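Side-chain contacts in 5' nucleotidase family protein (Staphylococcus aureus subsp. aureus, PDB 4Q7F), which binds a manganese and a magnesium ion and belongs to the 5'-nucleotidase family, pairing a calcineurin-like phosphoesterase domain with a C-terminal domain: residues V54-R59 with S65-N70; Y97-F102 with E304-L309. All coordinates share one frame; numbering follows the deposited sequence.

Contact 1: residues V54-R59 with S65-N70; sequences VIEQDR and SFKIDN
Arg59 reaches across to Ser65 and Lys67 of the strand. Its CB lies 3.7 Å from Ser65 OG. CG sits between the backbone N and the carbonyl carbon (chi1 71°), and a bend at chi3 swings the chain round the same hydroxyl. CG and CD lie beside that OG too. The guanidinium then meets Ser65 side-on, with OG at its edge. NE donates to Ser65 OG at 2.8 Å and NH2 donates to the same OG at 2.9 Å. Both bonds lie almost exactly in the guanidinium plane, so one oxygen is held by two nitrogens. NH2 also makes a weak bond to Ser65 O. The other terminal nitrogen, NH1, binds Glu56 OE2 at 2.9 Å, on the syn lone pair, and also lies 3.6 Å from Lys67 CE. These bonds fix the rotation of the guanidinium.

Glu56 OE2 has a second donor. Lys67 NZ approaches it at 2.7 Å from above the carboxylate plane, 43° out of it, and the two side chains cross at about a right angle. The shared carboxylate oxygen probably offsets the closeness of the two cations, whose Arg59 NH1 and Lys67 NZ are 3.8 Å apart. Lys67 NZ also bonds to Asn52 OD1 and Met100 O, so its ammonium is held from several sides. Its aliphatic part rests on Ile55, with CD 3.8 Å from Ile55 CG2.

The helix runs nearly antiparallel to the strand, at 168°. This is the return step of a beta-alpha-beta unit, from helix 48-59 into strand 65-69. Asn70 O is bonded to His207 ND1. His207 is a magnesium ligand, so segment 65-70 leads toward the two-metal site of the calcineurin-like domain.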
loop_
_atom_site.group_PDB
_atom_site.type_symbol
_atom_site.label_atom_id
_atom_site.label_comp_id
_atom_site.label_asym_id
_atom_site.label_seq_id
_atom_site.Cartn_x
_atom_site.Cartn_y
_atom_site.Cartn_z
ATOM N N VAL A 54 23.056 -6.180 -0.255
ATOM C CA VAL A 54 23.011 -7.291 -1.211
ATOM C C VAL A 54 23.313 -6.810 -2.626
ATOM O O VAL A 54 23.997 -7.494 -3.388
ATOM C CB VAL A 54 21.640 -7.987 -1.176
ATOM C CG1 VAL A 54 21.447 -8.890 -2.389
ATOM C CG2 VAL A 54 21.493 -8.789 0.109
ATOM N N ILE A 55 22.813 -5.628 -2.978
ATOM C CA ILE A 55 23.032 -5.048 -4.287
ATOM C C ILE A 55 24.518 -4.683 -4.429
ATOM O O ILE A 55 25.187 -5.062 -5.407
ATOM C CB ILE A 55 22.138 -3.809 -4.490
ATOM C CG1 ILE A 55 20.668 -4.236 -4.556
ATOM C CG2 ILE A 55 22.479 -3.069 -5.768
ATOM C CD1 ILE A 55 19.712 -3.083 -4.547
ATOM N N GLU A 56 25.015 -3.972 -3.431
ATOM C CA GLU A 56 26.407 -3.534 -3.427
ATOM C C GLU A 56 27.382 -4.691 -3.636
ATOM O O GLU A 56 28.261 -4.621 -4.490
ATOM C CB GLU A 56 26.704 -2.747 -2.145
ATOM C CG GLU A 56 26.054 -1.381 -2.133
ATOM C CD GLU A 56 26.516 -0.513 -3.293
ATOM O OE1 GLU A 56 27.694 -0.132 -3.307
ATOM O OE2 GLU A 56 25.691 -0.183 -4.172
ATOM N N GLN A 57 27.232 -5.770 -2.870
ATOM C CA GLN A 57 28.091 -6.920 -3.060
ATOM C C GLN A 57 27.931 -7.552 -4.449
ATOM O O GLN A 57 28.908 -7.838 -5.102
ATOM C CB GLN A 57 27.867 -7.976 -1.970
ATOM C CG GLN A 57 28.294 -7.483 -0.610
ATOM C CD GLN A 57 28.226 -8.532 0.466
ATOM O OE1 GLN A 57 29.206 -8.760 1.175
ATOM N NE2 GLN A 57 27.078 -9.181 0.598
ATOM N N ASP A 58 26.699 -7.759 -4.892
ATOM C CA ASP A 58 26.444 -8.434 -6.174
ATOM C C ASP A 58 26.784 -7.678 -7.463
ATOM O O ASP A 58 27.039 -8.285 -8.500
ATOM C CB ASP A 58 24.944 -8.726 -6.280
ATOM C CG ASP A 58 24.619 -9.697 -7.408
ATOM O OD1 ASP A 58 24.871 -10.892 -7.215
ATOM O OD2 ASP A 58 24.070 -9.291 -8.457
ATOM N N ARG A 59 26.709 -6.354 -7.413
ATOM C CA ARG A 59 26.845 -5.538 -8.606
ATOM C C ARG A 59 28.272 -5.444 -9.136
ATOM O O ARG A 59 28.470 -5.168 -10.323
ATOM C CB ARG A 59 26.286 -4.120 -8.346
ATOM C CG ARG A 59 27.147 -3.285 -7.417
ATOM C CD ARG A 59 26.484 -1.981 -7.004
ATOM N NE ARG A 59 26.063 -1.161 -8.144
ATOM C CZ ARG A 59 25.678 0.109 -8.056
ATOM N NH1 ARG A 59 25.644 0.742 -6.878
ATOM N NH2 ARG A 59 25.323 0.755 -9.165
ATOM N N SER A 65 26.172 -0.946 -13.700
ATOM C CA SER A 65 24.877 -1.238 -13.123
ATOM C C SER A 65 24.170 0.001 -12.642
ATOM O O SER A 65 24.815 1.009 -12.286
ATOM C CB SER A 65 25.050 -2.171 -11.933
ATOM O OG SER A 65 25.718 -1.509 -10.871
ATOM N N PHE A 66 22.837 -0.125 -12.585
ATOM C CA PHE A 66 21.933 0.911 -12.144
ATOM C C PHE A 66 21.061 0.397 -10.989
ATOM O O PHE A 66 20.718 -0.794 -10.920
ATOM C CB PHE A 66 21.055 1.411 -13.302
ATOM C CG PHE A 66 21.776 2.316 -14.244
ATOM C CD1 PHE A 66 22.680 1.805 -15.160
ATOM C CD2 PHE A 66 21.544 3.690 -14.221
ATOM C CE1 PHE A 66 23.343 2.641 -16.034
ATOM C CE2 PHE A 66 22.217 4.530 -15.084
ATOM C CZ PHE A 66 23.123 4.007 -15.994
ATOM N N LYS A 67 20.737 1.327 -10.099
ATOM C CA LYS A 67 19.970 1.075 -8.882
ATOM C C LYS A 67 18.713 1.962 -8.893
ATOM O O LYS A 67 18.779 3.202 -9.036
ATOM C CB LYS A 67 20.910 1.292 -7.690
ATOM C CG LYS A 67 20.355 1.013 -6.322
ATOM C CD LYS A 67 21.438 0.576 -5.321
ATOM C CE LYS A 67 22.574 1.559 -5.133
ATOM N NZ LYS A 67 23.361 1.252 -3.904
ATOM N N ILE A 68 17.562 1.302 -8.729
ATOM C CA ILE A 68 16.250 1.914 -8.857
ATOM C C ILE A 68 15.309 1.652 -7.694
ATOM O O ILE A 68 15.286 0.552 -7.155
ATOM C CB ILE A 68 15.553 1.295 -10.096
ATOM C CG1 ILE A 68 16.439 1.470 -11.331
ATOM C CG2 ILE A 68 14.140 1.856 -10.299
ATOM C CD1 ILE A 68 16.003 0.719 -12.566
ATOM N N ASP A 69 14.607 2.693 -7.267
ATOM C CA ASP A 69 13.494 2.555 -6.299
ATOM C C ASP A 69 12.205 2.761 -7.084
ATOM O O ASP A 69 12.015 3.795 -7.725
ATOM C CB ASP A 69 13.564 3.517 -5.120
ATOM C CG ASP A 69 12.383 3.311 -4.161
ATOM O OD1 ASP A 69 11.285 3.775 -4.521
ATOM O OD2 ASP A 69 12.550 2.674 -3.077
ATOM N N ASN A 70 11.293 1.802 -7.021
ATOM C CA ASN A 70 10.075 1.876 -7.836
ATOM C C ASN A 70 8.804 2.300 -7.108
ATOM O O ASN A 70 7.672 1.867 -7.475
ATOM C CB ASN A 70 9.847 0.543 -8.582
ATOM C CG ASN A 70 8.778 0.657 -9.674
ATOM O OD1 ASN A 70 8.743 1.646 -10.432
ATOM N ND2 ASN A 70 7.900 -0.338 -9.760
#

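Contact 2: residues Y97-F102 with E304-L309; sequences YNRMAF and EDDQHL
Asp306 OD2 takes a hydrogen bond from Arg99 NH2 at 3.0 Å, and Arg99 NH1 lies close to the same oxygen, 3.1 Å away. The bond to NH2 uses the syn lone pair of OD2 and is rather bent, with an N-H...O angle of 130°. The oxygen is also tilted out of the guanidinium plane. Arg99 NH1 faces Asp306 OD1 as well, completing the salt bridge. That modelled separation is too short to be trusted in detail. Arg99 has two deposited conformers, so the pairing described belongs to one of them.

The two side chains come from opposite directions. Arg99 is extended from CG to NE and carries its charge away from its own helix. Asp306 is short, and with its CG anti to the carbonyl carbon (chi1 -69°) the carboxylate is sent out toward Arg99. The guanidinium and carboxylate planes are 24° apart, so the groups meet nearly edge to edge but not flat. The arginine is exposed at the surface, while the aspartate is buried. Solvent can therefore reach the cation more easily than its partner, and the bridge is probably mobile on the arginine side.

The backbones stay well apart, with Arg99 CA 12.0 Å from Asp306 CA. Between the two segments, the contact thus rests on this one pair. Asp306 and Leu309 also touch Phe96 of helix 91-99. The backbone N of Asp306 is bonded to Asp303 OD1 near the start of its helix.

The arrangement is a single salt bridge between two helices distant in sequence. It joins helix 91-99 of the calcineurin-like domain to the beginning of helix 304-317.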
loop_
_atom_site.group_PDB
_atom_site.type_symbol
_atom_site.label_atom_id
_atom_site.label_comp_id
_atom_site.label_asym_id
_atom_site.label_seq_id
_atom_site.Cartn_x
_atom_site.Cartn_y
_atom_site.Cartn_z
ATOM N N TYR A 97 18.455 7.059 1.571
ATOM C CA TYR A 97 18.482 6.873 0.119
ATOM C C TYR A 97 19.674 7.578 -0.520
ATOM O O TYR A 97 20.336 7.036 -1.408
ATOM C CB TYR A 97 17.180 7.313 -0.539
ATOM C CG TYR A 97 16.091 6.280 -0.483
ATOM C CD1 TYR A 97 15.250 6.173 0.605
ATOM C CD2 TYR A 97 15.927 5.383 -1.529
ATOM C CE1 TYR A 97 14.256 5.196 0.645
ATOM C CE2 TYR A 97 14.960 4.411 -1.491
ATOM C CZ TYR A 97 14.126 4.324 -0.410
ATOM O OH TYR A 97 13.164 3.338 -0.427
ATOM N N ASN A 98 19.946 8.790 -0.051
ATOM C CA ASN A 98 21.007 9.566 -0.590
ATOM C C ASN A 98 22.387 8.936 -0.445
ATOM O O ASN A 98 23.184 9.039 -1.380
ATOM C CB ASN A 98 20.992 11.010 -0.030
ATOM C CG ASN A 98 19.985 11.902 -0.739
ATOM O OD1 ASN A 98 19.358 11.502 -1.703
ATOM N ND2 ASN A 98 19.838 13.121 -0.261
ATOM N N ARG A 99 22.675 8.292 0.698
ATOM C CA ARG A 99 23.975 7.629 0.898
ATOM C C ARG A 99 24.178 6.496 -0.080
ATOM O O ARG A 99 25.291 6.224 -0.493
ATOM C CB ARG A 99 24.104 6.925 2.242
ATOM C CG ARG A 99 23.817 7.702 3.484
ATOM C CD ARG A 99 24.459 6.954 4.633
ATOM N NE ARG A 99 23.738 7.172 5.866
ATOM C CZ ARG A 99 23.097 6.218 6.520
ATOM N NH1 ARG A 99 22.452 6.526 7.630
ATOM N NH2 ARG A 99 23.138 4.966 6.083
HETATM N N MSE A 100 23.084 5.847 -0.452
HETATM C CA MSE A 100 23.163 4.642 -1.293
HETATM C C MSE A 100 23.431 4.866 -2.756
HETATM O O MSE A 100 23.585 3.910 -3.520
HETATM C CB MSE A 100 21.826 3.920 -1.106
HETATM C CG MSE A 100 21.756 3.419 0.331
HETATM SE SE MSE A 100 20.037 2.531 0.585
HETATM C CE MSE A 100 20.309 2.244 2.517
ATOM N N ALA A 101 23.425 6.116 -3.185
ATOM C CA ALA A 101 23.690 6.446 -4.590
ATOM C C ALA A 101 22.826 5.724 -5.619
ATOM O O ALA A 101 23.336 5.012 -6.479
ATOM C CB ALA A 101 25.169 6.289 -4.908
ATOM N N PHE A 102 21.501 5.924 -5.518
ATOM C CA PHE A 102 20.567 5.417 -6.507
ATOM C C PHE A 102 20.674 6.283 -7.758
ATOM O O PHE A 102 21.234 7.388 -7.725
ATOM C CB PHE A 102 19.128 5.481 -6.009
ATOM C CG PHE A 102 18.738 4.352 -5.126
ATOM C CD1 PHE A 102 19.186 4.291 -3.814
ATOM C CD2 PHE A 102 17.849 3.374 -5.583
ATOM C CE1 PHE A 102 18.805 3.245 -2.987
ATOM C CE2 PHE A 102 17.464 2.344 -4.773
ATOM C CZ PHE A 102 17.928 2.273 -3.468
ATOM N N GLU A 304 27.111 3.294 13.793
ATOM C CA GLU A 304 26.657 3.826 15.086
ATOM C C GLU A 304 25.475 4.806 15.036
ATOM O O GLU A 304 24.562 4.691 15.847
ATOM C CB GLU A 304 27.824 4.488 15.837
ATOM C CG GLU A 304 28.406 5.682 15.098
ATOM C CD GLU A 304 29.504 6.411 15.858
ATOM O OE1 GLU A 304 29.754 6.096 17.050
ATOM O OE2 GLU A 304 30.100 7.320 15.242
ATOM N N ASP A 305 25.503 5.753 14.097
ATOM C CA ASP A 305 24.461 6.776 13.995
ATOM C C ASP A 305 23.151 6.134 13.603
ATOM O O ASP A 305 22.128 6.473 14.158
ATOM C CB ASP A 305 24.826 7.883 13.013
ATOM C CG ASP A 305 25.992 8.737 13.497
ATOM O OD1 ASP A 305 26.292 8.746 14.710
ATOM O OD2 ASP A 305 26.588 9.420 12.658
ATOM N N ASP A 306 23.193 5.210 12.654
ATOM C CA ASP A 306 22.005 4.487 12.269
ATOM C C ASP A 306 21.444 3.697 13.460
ATOM O O ASP A 306 20.250 3.685 13.661
ATOM C CB ASP A 306 22.276 3.567 11.074
ATOM C CG ASP A 306 22.526 4.326 9.791
ATOM O OD1 ASP A 306 22.520 5.573 9.790
ATOM O OD2 ASP A 306 22.724 3.679 8.754
ATOM N N GLN A 307 22.282 3.018 14.237
ATOM C CA GLN A 307 21.764 2.278 15.394
ATOM C C GLN A 307 21.213 3.250 16.450
ATOM O O GLN A 307 20.237 2.937 17.127
ATOM C CB GLN A 307 22.805 1.320 15.990
ATOM C CG GLN A 307 23.134 0.082 15.138
ATOM C CD GLN A 307 22.041 -0.992 15.100
ATOM O OE1 GLN A 307 20.855 -0.713 14.897
ATOM N NE2 GLN A 307 22.461 -2.250 15.251
ATOM N N HIS A 308 21.821 4.433 16.579
ATOM C CA HIS A 308 21.306 5.420 17.507
ATOM C C HIS A 308 19.883 5.843 17.100
ATOM O O HIS A 308 19.001 5.917 17.940
ATOM C CB HIS A 308 22.234 6.617 17.594
ATOM C CG HIS A 308 21.741 7.678 18.512
ATOM N ND1 HIS A 308 21.484 7.438 19.845
ATOM C CD2 HIS A 308 21.467 8.988 18.302
ATOM C CE1 HIS A 308 21.066 8.556 20.418
ATOM N NE2 HIS A 308 21.051 9.511 19.504
ATOM N N LEU A 309 19.664 6.059 15.800
ATOM C CA LEU A 309 18.337 6.406 15.289
ATOM C C LEU A 309 17.343 5.277 15.567
ATOM O O LEU A 309 16.232 5.533 16.022
ATOM C CB LEU A 309 18.405 6.736 13.797
ATOM C CG LEU A 309 17.094 7.004 13.044
ATOM C CD1 LEU A 309 16.267 8.087 13.717
ATOM C CD2 LEU A 309 17.380 7.375 11.597
#

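Overall arrangement
The centres of contact 1 and contact 2 are about 16 Å apart, on the same side of the chain's centre. Along the chain, contact 1 closes before contact 2 opens. They meet between strand 65-69 and segment 97-102. Asp69 OD2 and Tyr97 OH are 2.8 Å apart, a probable hydrogen bond, and Phe102 makes a cation-pi contact with Lys67. Strand 65-69 lies between strands 19-25 and 104-105 in a five-stranded mixed sheet. Metal ligands Asp27, Asp72 and Asn109 follow these three strands. Contact 1 ties helix 48-59 to a strand of that sheet. Contact 2 adds helix 304-317 one layer further out, through helix 91-99.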